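Local coordinates for ferrichrome ABC transporter substrate-binding protein (Staphylococcus pseudintermedius, PDB 5FLY) that probably binds ferrichrome-type iron siderophores outside the cell membrane and delivers them to an ABC transporter for uptake, at residues 227-230 / 231-235. Residues are numbered along the deposited sequence; the frame is centred on the assembly and turned at random.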
loop_
_atom_site.group_PDB
_atom_site.type_symbol
_atom_site.label_atom_id
_atom_site.label_comp_id
_atom_site.label_asym_id
_atom_site.label_seq_id
_atom_site.Cartn_x
_atom_site.Cartn_y
_atom_site.Cartn_z
ATOM N N ALA A 227 -15.722 2.970 13.449
ATOM C CA ALA A 227 -16.911 2.475 12.767
ATOM C C ALA A 227 -17.560 1.337 13.555
ATOM O O ALA A 227 -16.868 0.514 14.161
ATOM C CB ALA A 227 -16.548 2.013 11.369
ATOM N N ALA A 228 -18.889 1.273 13.529
ATOM C CA ALA A 228 -19.611 0.142 14.104
ATOM C C ALA A 228 -19.350 -1.094 13.264
ATOM O O ALA A 228 -18.841 -0.988 12.148
ATOM C CB ALA A 228 -21.103 0.419 14.172
ATOM N N GLN A 229 -19.679 -2.263 13.799
ATOM C CA GLN A 229 -19.519 -3.502 13.033
ATOM C C GLN A 229 -20.096 -3.370 11.625
ATOM O O GLN A 229 -21.215 -2.886 11.470
ATOM C CB GLN A 229 -20.203 -4.670 13.730
ATOM C CG GLN A 229 -20.009 -5.989 13.009
ATOM C CD GLN A 229 -20.666 -7.142 13.724
ATOM O OE1 GLN A 229 -21.691 -6.968 14.389
ATOM N NE2 GLN A 229 -20.071 -8.327 13.611
ATOM N N PRO A 230 -19.352 -3.817 10.596
ATOM C CA PRO A 230 -19.887 -3.756 9.234
ATOM C C PRO A 230 -21.131 -4.614 9.074
ATOM O O PRO A 230 -21.254 -5.692 9.673
ATOM C CB PRO A 230 -18.732 -4.293 8.374
ATOM C CG PRO A 230 -17.542 -4.080 9.185
ATOM C CD PRO A 230 -17.973 -4.334 10.589
ATOM N N GLU A 231 -22.054 -4.137 8.246
ATOM C CA GLU A 231 -23.315 -4.824 8.068
ATOM C C GLU A 231 -23.104 -6.250 7.538
ATOM O O GLU A 231 -23.843 -7.166 7.909
ATOM C CB GLU A 231 -24.219 -4.028 7.127
ATOM C CG GLU A 231 -24.465 -2.586 7.569
ATOM C CD GLU A 231 -25.087 -2.476 8.968
ATOM O OE1 GLU A 231 -25.782 -3.429 9.399
ATOM O OE2 GLU A 231 -24.874 -1.431 9.635
ATOM N N PHE A 232 -22.074 -6.451 6.710
ATOM C CA PHE A 232 -21.889 -7.741 6.053
ATOM C C PHE A 232 -21.392 -8.819 7.016
ATOM O O PHE A 232 -21.396 -9.997 6.666
ATOM C CB PHE A 232 -20.954 -7.620 4.833
ATOM C CG PHE A 232 -19.492 -7.405 5.153
ATOM C CD1 PHE A 232 -18.677 -8.476 5.482
ATOM C CD2 PHE A 232 -18.912 -6.146 5.024
ATOM C CE1 PHE A 232 -17.327 -8.293 5.758
ATOM C CE2 PHE A 232 -17.554 -5.953 5.279
ATOM C CZ PHE A 232 -16.763 -7.031 5.647
ATOM N N GLN A 233 -21.001 -8.438 8.231
ATOM C CA GLN A 233 -20.594 -9.427 9.221
ATOM C C GLN A 233 -21.762 -9.925 10.092
ATOM O O GLN A 233 -21.572 -10.761 10.980
ATOM C CB GLN A 233 -19.497 -8.856 10.113
ATOM C CG GLN A 233 -18.186 -8.559 9.389
ATOM C CD GLN A 233 -17.110 -8.129 10.349
ATOM O OE1 GLN A 233 -17.384 -7.904 11.528
ATOM N NE2 GLN A 233 -15.877 -8.006 9.855
ATOM N N LYS A 234 -22.967 -9.428 9.830
ATOM C CA LYS A 234 -24.120 -9.765 10.669
ATOM C C LYS A 234 -25.012 -10.854 10.084
ATOM O O LYS A 234 -25.825 -11.443 10.805
ATOM C CB LYS A 234 -24.949 -8.511 10.919
ATOM C CG LYS A 234 -24.143 -7.375 11.537
ATOM C CD LYS A 234 -24.979 -6.129 11.707
ATOM C CE LYS A 234 -24.144 -4.963 12.204
ATOM N NZ LYS A 234 -24.967 -3.712 12.273
ATOM N N THR A 235 -24.847 -11.136 8.794
ATOM C CA THR A 235 -25.751 -12.028 8.070
ATOM C C THR A 235 -25.610 -13.503 8.396
ATOM O O THR A 235 -24.578 -13.950 8.877
ATOM C CB THR A 235 -25.546 -11.913 6.541
ATOM O OG1 THR A 235 -24.241 -12.388 6.204
ATOM C CG2 THR A 235 -25.692 -10.472 6.064
HETATM O O HOH W 1 -20.297 -11.159 13.429
HETATM O O HOH W 2 -23.157 -1.966 13.310
HETATM O O HOH W 3 -22.211 -0.789 9.981
#
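Pro230 and Gln233 meet in a local turn contact, where an extended loop runs into a single 3-10 turn (231-233) between strand 218-223 and helix 236-239. The backbone N of Gln233 donates to Pro230 O (3.1 Å), the bond that closes the turn. A second backbone bond follows, from Lys234 N to Glu231 O. Side chains then pack round this turn. Gln229 has CG anti to its own N (chi1 -177°) and an extended chain, which carries its amide over to Gln233. There Gln229 NE2 makes a weak hydrogen bond to Gln233 OE1 (3.4 Å), with the two amide planes nearly perpendicular at 84°. A water bridges Gln229 NE2 to Gln233 O, its bond to NE2 being weak. Gln233 OE1 also rests on Pro230 CD (3.7 Å), while Gln233 NE2 is hydrogen-bonded to Asn251 OD1. On another side of the proline, Pro230 CB comes obliquely onto the Phe232 ring, 3.7 Å from CE2. Lys234 runs extended past Gln229 in the opposite direction, with Lys234 CE 3.7 Å from Gln229 O. Lys234 NZ forms a salt bridge to Glu231 OE1 (3.0 Å), approaching from above the carboxylate plane. A water links Lys234 NZ to Gln229 O, so the charged pair is tied back to the incoming loop. Phe232 and Gln233 touch Thr221 and Pro230 touches Lys223, which sets the turn against strand 218-223. Phe232 also meets Trp238 edge-to-face, and Thr235 OG1 caps helix 236-239 at Trp238 N.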